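Cytochrome c-554 (Nitrosomonas europaea, PDB 1FT5) carries electrons in ammonia oxidation, accepting them directly from hydroxylamine oxidoreductase through its four covalently bound hemes. Local coordinates at residues Phe130-Ser135 with Ser144-Ala149; Thr25-Ala30 with Ala136-Tyr141. One frame throughout, in Å; residues are numbered along the deposited sequence.

In the fold
From the N terminus, the chain first passes through the loop 25-30, which gives His-27 to the iron of heme #4. Contact 2 is closed over a hundred residues later, when 136-141 at the end of helix 131-138 brings His-138 to the other axial position. Contact 1 is local. It joins the start of the same helix to the loop 144-149, eight residues further on, past the helix end. The two contacts cross, because 136-141 lies between the segments of contact 1. They also touch: Ser-144 probably hydrogen-bonds to Leu-139, and the Trp-146 ring packs on Ala-136. Contact 2 joins the early loop and helix 131-138 across heme #4; contact 1 packs the following loop on this helix.

Contact 1: Phe130-Ser135 with Ser144-Ala149; sequences FEERCS and SPWKGA. With HEM (protoporphyrin IX containing Fe), chain H.
The indole of Trp-146 lies flat against Ser-135 and turns its N-H edge to Glu-132. CB of Ser-135 stands over the five-membered ring, 3.6 Å from its centroid and only 8° off the normal, a CH-pi contact. The opposite face is taken by Gly-148 N, in the type I turn from Trp-146 to Ala-149. NE1 of Trp-146 donates to Glu-132 OE2 at 2.6 Å. The bond is short but bent, 131° at the hydrogen. The acceptor lies near the ring plane, yet OE2 is met from above the carboxylate plane. CG of Glu-132 is anti to the backbone N, and a bend at the next bond (59°) swings the carboxylate round to NE1; the chain crosses the indole at about a right angle. Helix 131-138 carries the CXXCH heme-binding motif. Its Cys-134 has SG bonded to HEM CAB at 1.8 Å, on the heme side of the helix. Replacing Trp-146 by an alanine would probably leave Glu-132 without this donor and Ser-135 CB without its aromatic cover. Ser-135 OG bonds back to Glu-131 O at 2.7 Å, from above the carbonyl plane. In the loop, Trp-146 N donates to Ser-144 OG at 3.1 Å, an ST turn.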
loop_
_atom_site.group_PDB
_atom_site.type_symbol
_atom_site.label_atom_id
_atom_site.label_comp_id
_atom_site.label_asym_id
_atom_site.label_seq_id
_atom_site.Cartn_x
_atom_site.Cartn_y
_atom_site.Cartn_z
ATOM N N PHE A 130 -7.455 -6.419 -0.926
ATOM C CA PHE A 130 -6.890 -5.182 -1.483
ATOM C C PHE A 130 -7.727 -4.196 -2.329
ATOM O O PHE A 130 -7.446 -2.997 -2.284
ATOM C CB PHE A 130 -5.654 -5.501 -2.394
ATOM C CG PHE A 130 -4.613 -6.394 -1.739
ATOM C CD1 PHE A 130 -4.554 -7.786 -2.035
ATOM C CD2 PHE A 130 -3.756 -5.886 -0.798
ATOM C CE1 PHE A 130 -3.632 -8.632 -1.367
ATOM C CE2 PHE A 130 -2.821 -6.735 -0.118
ATOM C CZ PHE A 130 -2.762 -8.070 -0.396
ATOM N N GLU A 131 -8.697 -4.703 -3.066
ATOM C CA GLU A 131 -9.436 -3.870 -4.000
ATOM C C GLU A 131 -10.017 -2.609 -3.428
ATOM O O GLU A 131 -9.816 -1.551 -4.040
ATOM C CB GLU A 131 -10.527 -4.650 -4.723
ATOM C CG GLU A 131 -11.034 -3.848 -5.897
ATOM C CD GLU A 131 -11.900 -4.635 -6.859
ATOM O OE1 GLU A 131 -12.123 -5.862 -6.670
ATOM O OE2 GLU A 131 -12.371 -3.988 -7.828
ATOM N N GLU A 132 -10.695 -2.704 -2.281
ATOM C CA GLU A 132 -11.270 -1.493 -1.676
ATOM C C GLU A 132 -10.177 -0.491 -1.353
ATOM O O GLU A 132 -10.338 0.709 -1.607
ATOM C CB GLU A 132 -12.046 -1.854 -0.392
ATOM C CG GLU A 132 -13.145 -0.869 -0.006
ATOM C CD GLU A 132 -14.255 -0.670 -1.088
ATOM O OE1 GLU A 132 -14.514 -1.578 -1.940
ATOM O OE2 GLU A 132 -14.870 0.416 -1.068
ATOM N N ARG A 133 -9.057 -0.946 -0.770
ATOM C CA ARG A 133 -7.985 -0.015 -0.471
ATOM C C ARG A 133 -7.416 0.677 -1.701
ATOM O O ARG A 133 -7.198 1.898 -1.685
ATOM C CB ARG A 133 -6.822 -0.686 0.331
ATOM C CG ARG A 133 -7.211 -0.901 1.772
ATOM C CD ARG A 133 -6.035 -1.566 2.596
ATOM N NE ARG A 133 -6.619 -2.075 3.814
ATOM C CZ ARG A 133 -6.849 -1.305 4.861
ATOM N NH1 ARG A 133 -6.501 -0.014 4.754
ATOM N NH2 ARG A 133 -7.482 -1.792 5.937
ATOM N N CYS A 134 -7.183 -0.070 -2.782
ATOM C CA CYS A 134 -6.616 0.573 -3.957
ATOM C C CYS A 134 -7.609 1.590 -4.506
ATOM O O CYS A 134 -7.214 2.695 -4.901
ATOM C CB CYS A 134 -6.328 -0.345 -5.148
ATOM S SG CYS A 134 -5.535 -1.973 -4.802
ATOM N N SER A 135 -8.882 1.191 -4.435
ATOM C CA SER A 135 -9.969 2.023 -4.988
ATOM C C SER A 135 -10.146 3.308 -4.246
ATOM O O SER A 135 -10.481 4.339 -4.883
ATOM C CB SER A 135 -11.276 1.255 -4.934
ATOM O OG SER A 135 -11.177 0.081 -5.757
ATOM N N SER A 144 -17.330 8.471 -10.023
ATOM C CA SER A 144 -16.611 7.242 -10.263
ATOM C C SER A 144 -17.473 5.978 -10.100
ATOM O O SER A 144 -18.469 5.999 -9.407
ATOM C CB SER A 144 -15.466 7.166 -9.210
ATOM O OG SER A 144 -14.925 5.875 -9.183
ATOM N N PRO A 145 -17.074 4.894 -10.766
ATOM C CA PRO A 145 -17.783 3.613 -10.671
ATOM C C PRO A 145 -17.735 3.072 -9.232
ATOM O O PRO A 145 -18.586 2.261 -8.847
ATOM C CB PRO A 145 -17.018 2.697 -11.613
ATOM C CG PRO A 145 -15.734 3.382 -11.908
ATOM C CD PRO A 145 -16.016 4.847 -11.781
ATOM N N TRP A 146 -16.744 3.509 -8.462
ATOM C CA TRP A 146 -16.586 3.092 -7.083
ATOM C C TRP A 146 -17.508 3.919 -6.200
ATOM O O TRP A 146 -17.372 5.157 -6.104
ATOM C CB TRP A 146 -15.122 3.270 -6.670
ATOM C CG TRP A 146 -14.818 2.791 -5.254
ATOM C CD1 TRP A 146 -14.941 1.520 -4.801
ATOM C CD2 TRP A 146 -14.389 3.582 -4.140
ATOM N NE1 TRP A 146 -14.621 1.460 -3.467
ATOM C CE2 TRP A 146 -14.281 2.713 -3.031
ATOM C CE3 TRP A 146 -14.079 4.947 -3.956
ATOM C CZ2 TRP A 146 -13.887 3.160 -1.759
ATOM C CZ3 TRP A 146 -13.685 5.390 -2.684
ATOM C CH2 TRP A 146 -13.597 4.494 -1.605
ATOM N N LYS A 147 -18.420 3.244 -5.505
ATOM C CA LYS A 147 -19.382 4.013 -4.735
ATOM C C LYS A 147 -18.965 4.587 -3.409
ATOM O O LYS A 147 -19.758 5.272 -2.744
ATOM C CB LYS A 147 -20.673 3.214 -4.646
ATOM C CG LYS A 147 -21.396 3.197 -6.010
ATOM C CD LYS A 147 -21.269 4.577 -6.753
ATOM C CE LYS A 147 -22.435 4.836 -7.693
ATOM N NZ LYS A 147 -23.240 6.055 -7.356
ATOM N N GLY A 148 -17.704 4.371 -3.023
ATOM C CA GLY A 148 -17.254 4.981 -1.778
ATOM C C GLY A 148 -16.674 6.376 -2.006
ATOM O O GLY A 148 -16.241 7.040 -1.066
ATOM N N ALA A 149 -16.756 6.882 -3.234
ATOM C CA ALA A 149 -16.091 8.174 -3.510
ATOM C C ALA A 149 -16.594 9.368 -2.754
ATOM O O ALA A 149 -17.812 9.567 -2.661
ATOM C CB ALA A 149 -16.130 8.466 -5.026
HETATM C CHA HEM H . 0.412 4.942 -8.411
HETATM C CHB HEM H . -1.689 0.573 -8.542
HETATM C CHC HEM H . -3.017 1.227 -3.895
HETATM C CHD HEM H . -1.940 5.962 -4.361
HETATM C C1A HEM H . 0.028 3.667 -8.803
HETATM C C2A HEM H . 0.353 3.081 -10.082
HETATM C C3A HEM H . -0.289 1.888 -10.131
HETATM C C4A HEM H . -0.959 1.712 -8.876
HETATM C CMA HEM H . -0.327 0.875 -11.318
HETATM C CAA HEM H . 1.165 3.672 -11.147
HETATM C CBA HEM H . 2.615 3.338 -10.985
HETATM C CGA HEM H . 3.559 3.953 -12.006
HETATM O O1A HEM H . 3.110 4.752 -12.890
HETATM O O2A HEM H . 4.746 3.654 -11.912
HETATM C C1B HEM H . -2.285 0.380 -7.276
HETATM C C2B HEM H . -2.911 -0.833 -6.843
HETATM C C3B HEM H . -3.184 -0.694 -5.478
HETATM C C4B HEM H . -2.754 0.661 -5.128
HETATM C CMB HEM H . -3.219 -2.052 -7.759
HETATM C CAB HEM H . -3.832 -1.668 -4.525
HETATM C CBB HEM H . -3.195 -3.050 -4.555
HETATM C C1C HEM H . -2.854 2.586 -3.659
HETATM C C2C HEM H . -3.326 3.165 -2.444
HETATM C C3C HEM H . -3.120 4.527 -2.600
HETATM C C4C HEM H . -2.448 4.716 -3.871
HETATM C CMC HEM H . -3.967 2.412 -1.291
HETATM C CAC HEM H . -3.515 5.707 -1.655
HETATM C CBC HEM H . -3.009 5.601 -0.175
HETATM C C1D HEM H . -1.161 6.074 -5.532
HETATM C C2D HEM H . -0.483 7.242 -5.913
HETATM C C3D HEM H . 0.247 6.949 -6.996
HETATM C C4D HEM H . -0.040 5.578 -7.284
HETATM C CMD HEM H . -0.567 8.610 -5.196
HETATM C CAD HEM H . 1.209 7.924 -7.658
HETATM C CBD HEM H . 2.522 8.214 -6.924
HETATM C CGD HEM H . 3.251 9.327 -7.540
HETATM O O1D HEM H . 3.739 9.185 -8.651
HETATM O O2D HEM H . 3.320 10.363 -6.892
HETATM N NA HEM H . -0.771 2.818 -8.088
HETATM N NB HEM H . -2.180 1.343 -6.245
HETATM N NC HEM H . -2.306 3.516 -4.532
HETATM N ND HEM H . -0.905 5.053 -6.385
HETATM FE FE HEM H . -1.521 3.169 -6.316
#

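Contact 2: Thr25-Ala30 with Ala136-Tyr141; sequences TAHAKA and ACHLNY. With HEM (protoporphyrin IX containing Fe), chain H.
The backbones of 25-30 and 136-141 stay well apart, with the CA atoms of His-27 and Cys-137 nearest at 11.3 Å, and the heme fills the interval. His-27 and His-138 reach in from opposite faces of the porphyrin. NE2 of His-27 and NE2 of His-138 each bind the iron at 2.0 Å. The two NE2 atoms are 4.0 Å apart, so the iron sits between them. Both rings stand edge-on to the heme, but their planes are about perpendicular: His-27 lies nearer the ND–NB line, His-138 nearer NA–NC. In both, CG is anti to the carbonyl carbon (chi1 -78° and -77°), which helps carry the ring from its backbone in to the iron. This is bis-histidine ligation of a c-type heme. His-138 closes the CXXCH motif, and Cys-137 SG holds HEM CAC by a thioether bond of 1.9 Å. At the propionates, CA of Ala-30 lies 3.5 Å from HEM O2D. His-27 ND1 makes a weak hydrogen bond to Ala-177 O, and the His-138 ring stacks on Phe-166. The loop between helices 16-22 and 40-45 supplies one ligand, and the C-terminal end of helix 131-138 supplies the other from across the heme.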
loop_
_atom_site.group_PDB
_atom_site.type_symbol
_atom_site.label_atom_id
_atom_site.label_comp_id
_atom_site.label_asym_id
_atom_site.label_seq_id
_atom_site.Cartn_x
_atom_site.Cartn_y
_atom_site.Cartn_z
ATOM N N THR A 25 9.417 2.114 -6.329
ATOM C CA THR A 25 8.076 2.301 -6.960
ATOM C C THR A 25 7.514 3.703 -6.799
ATOM O O THR A 25 7.954 4.451 -5.935
ATOM C CB THR A 25 7.029 1.339 -6.388
ATOM O OG1 THR A 25 6.773 1.662 -5.001
ATOM C CG2 THR A 25 7.484 -0.110 -6.528
ATOM N N ALA A 26 6.561 4.074 -7.676
ATOM C CA ALA A 26 5.954 5.430 -7.636
ATOM C C ALA A 26 5.295 5.597 -6.260
ATOM O O ALA A 26 5.369 6.665 -5.653
ATOM C CB ALA A 26 4.902 5.526 -8.711
ATOM N N HIS A 27 4.719 4.521 -5.752
ATOM C CA HIS A 27 4.068 4.608 -4.409
ATOM C C HIS A 27 5.079 5.103 -3.362
ATOM O O HIS A 27 4.784 6.015 -2.539
ATOM C CB HIS A 27 3.541 3.228 -3.937
ATOM C CG HIS A 27 2.249 2.818 -4.588
ATOM N ND1 HIS A 27 2.031 1.561 -5.146
ATOM C CD2 HIS A 27 1.100 3.522 -4.807
ATOM C CE1 HIS A 27 0.824 1.527 -5.666
ATOM N NE2 HIS A 27 0.194 2.674 -5.488
ATOM N N ALA A 28 6.293 4.567 -3.391
ATOM C CA ALA A 28 7.249 5.011 -2.358
ATOM C C ALA A 28 7.641 6.466 -2.493
ATOM O O ALA A 28 8.053 7.120 -1.518
ATOM C CB ALA A 28 8.576 4.156 -2.408
ATOM N N LYS A 29 7.531 6.977 -3.733
ATOM C CA LYS A 29 7.934 8.355 -4.030
ATOM C C LYS A 29 6.706 9.263 -4.047
ATOM O O LYS A 29 6.802 10.439 -4.492
ATOM C CB LYS A 29 8.644 8.398 -5.419
ATOM C CG LYS A 29 9.855 7.448 -5.488
ATOM C CD LYS A 29 10.321 7.216 -6.930
ATOM C CE LYS A 29 11.482 6.200 -6.918
ATOM N NZ LYS A 29 12.147 6.055 -8.252
ATOM N N ALA A 30 5.565 8.797 -3.537
ATOM C CA ALA A 30 4.353 9.630 -3.655
ATOM C C ALA A 30 4.410 10.991 -3.062
ATOM O O ALA A 30 3.747 11.923 -3.604
ATOM C CB ALA A 30 3.157 8.901 -3.091
ATOM N N ALA A 136 -9.978 3.294 -2.932
ATOM C CA ALA A 136 -10.133 4.518 -2.141
ATOM C C ALA A 136 -9.172 5.645 -2.548
ATOM O O ALA A 136 -9.424 6.827 -2.278
ATOM C CB ALA A 136 -9.971 4.180 -0.666
ATOM N N CYS A 137 -8.047 5.274 -3.192
ATOM C CA CYS A 137 -7.131 6.282 -3.695
ATOM C C CYS A 137 -7.337 6.450 -5.237
ATOM O O CYS A 137 -7.474 7.577 -5.732
ATOM C CB CYS A 137 -5.695 5.912 -3.479
ATOM S SG CYS A 137 -5.362 5.837 -1.701
ATOM N N HIS A 138 -7.389 5.336 -5.965
ATOM C CA HIS A 138 -7.395 5.403 -7.417
ATOM C C HIS A 138 -8.733 5.684 -8.087
ATOM O O HIS A 138 -8.741 6.178 -9.216
ATOM C CB HIS A 138 -6.840 4.081 -7.958
ATOM C CG HIS A 138 -5.366 3.970 -7.853
ATOM N ND1 HIS A 138 -4.545 4.357 -8.883
ATOM C CD2 HIS A 138 -4.549 3.574 -6.825
ATOM C CE1 HIS A 138 -3.275 4.210 -8.478
ATOM N NE2 HIS A 138 -3.233 3.735 -7.248
ATOM N N LEU A 139 -9.814 5.396 -7.398
ATOM C CA LEU A 139 -11.152 5.571 -8.013
ATOM C C LEU A 139 -11.957 6.556 -7.206
ATOM O O LEU A 139 -13.205 6.567 -7.275
ATOM C CB LEU A 139 -11.868 4.202 -8.062
ATOM C CG LEU A 139 -11.272 3.246 -9.073
ATOM C CD1 LEU A 139 -12.052 1.851 -8.983
ATOM C CD2 LEU A 139 -11.392 3.790 -10.470
ATOM N N ASN A 140 -11.263 7.446 -6.480
ATOM C CA ASN A 140 -11.962 8.398 -5.627
ATOM C C ASN A 140 -12.095 9.707 -6.358
ATOM O O ASN A 140 -11.276 10.621 -6.193
ATOM C CB ASN A 140 -11.208 8.622 -4.310
ATOM C CG ASN A 140 -12.053 9.357 -3.320
ATOM O OD1 ASN A 140 -13.135 8.877 -2.985
ATOM N ND2 ASN A 140 -11.591 10.500 -2.813
ATOM N N TYR A 141 -13.112 9.751 -7.234
ATOM C CA TYR A 141 -13.402 10.977 -7.996
ATOM C C TYR A 141 -14.877 11.058 -8.221
ATOM O O TYR A 141 -15.592 10.079 -8.078
ATOM C CB TYR A 141 -12.638 11.081 -9.333
ATOM C CG TYR A 141 -12.727 9.903 -10.244
ATOM C CD1 TYR A 141 -13.766 9.771 -11.150
ATOM C CD2 TYR A 141 -11.734 8.935 -10.205
ATOM C CE1 TYR A 141 -13.789 8.655 -12.015
ATOM C CE2 TYR A 141 -11.754 7.873 -11.017
ATOM C CZ TYR A 141 -12.748 7.719 -11.904
ATOM O OH TYR A 141 -12.646 6.603 -12.722
HETATM C CHA HEM H . 0.412 4.942 -8.411
HETATM C CHB HEM H . -1.689 0.573 -8.542
HETATM C CHC HEM H . -3.017 1.227 -3.895
HETATM C CHD HEM H . -1.940 5.962 -4.361
HETATM C C1A HEM H . 0.028 3.667 -8.803
HETATM C C2A HEM H . 0.353 3.081 -10.082
HETATM C C3A HEM H . -0.289 1.888 -10.131
HETATM C C4A HEM H . -0.959 1.712 -8.876
HETATM C CMA HEM H . -0.327 0.875 -11.318
HETATM C CAA HEM H . 1.165 3.672 -11.147
HETATM C CBA HEM H . 2.615 3.338 -10.985
HETATM C CGA HEM H . 3.559 3.953 -12.006
HETATM O O1A HEM H . 3.110 4.752 -12.890
HETATM O O2A HEM H . 4.746 3.654 -11.912
HETATM C C1B HEM H . -2.285 0.380 -7.276
HETATM C C2B HEM H . -2.911 -0.833 -6.843
HETATM C C3B HEM H . -3.184 -0.694 -5.478
HETATM C C4B HEM H . -2.754 0.661 -5.128
HETATM C CMB HEM H . -3.219 -2.052 -7.759
HETATM C CAB HEM H . -3.832 -1.668 -4.525
HETATM C CBB HEM H . -3.195 -3.050 -4.555
HETATM C C1C HEM H . -2.854 2.586 -3.659
HETATM C C2C HEM H . -3.326 3.165 -2.444
HETATM C C3C HEM H . -3.120 4.527 -2.600
HETATM C C4C HEM H . -2.448 4.716 -3.871
HETATM C CMC HEM H . -3.967 2.412 -1.291
HETATM C CAC HEM H . -3.515 5.707 -1.655
HETATM C CBC HEM H . -3.009 5.601 -0.175
HETATM C C1D HEM H . -1.161 6.074 -5.532
HETATM C C2D HEM H . -0.483 7.242 -5.913
HETATM C C3D HEM H . 0.247 6.949 -6.996
HETATM C C4D HEM H . -0.040 5.578 -7.284
HETATM C CMD HEM H . -0.567 8.610 -5.196
HETATM C CAD HEM H . 1.209 7.924 -7.658
HETATM C CBD HEM H . 2.522 8.214 -6.924
HETATM C CGD HEM H . 3.251 9.327 -7.540
HETATM O O1D HEM H . 3.739 9.185 -8.651
HETATM O O2D HEM H . 3.320 10.363 -6.892
HETATM N NA HEM H . -0.771 2.818 -8.088
HETATM N NB HEM H . -2.180 1.343 -6.245
HETATM N NC HEM H . -2.306 3.516 -4.532
HETATM N ND HEM H . -0.905 5.053 -6.385
HETATM FE FE HEM H . -1.521 3.169 -6.316
#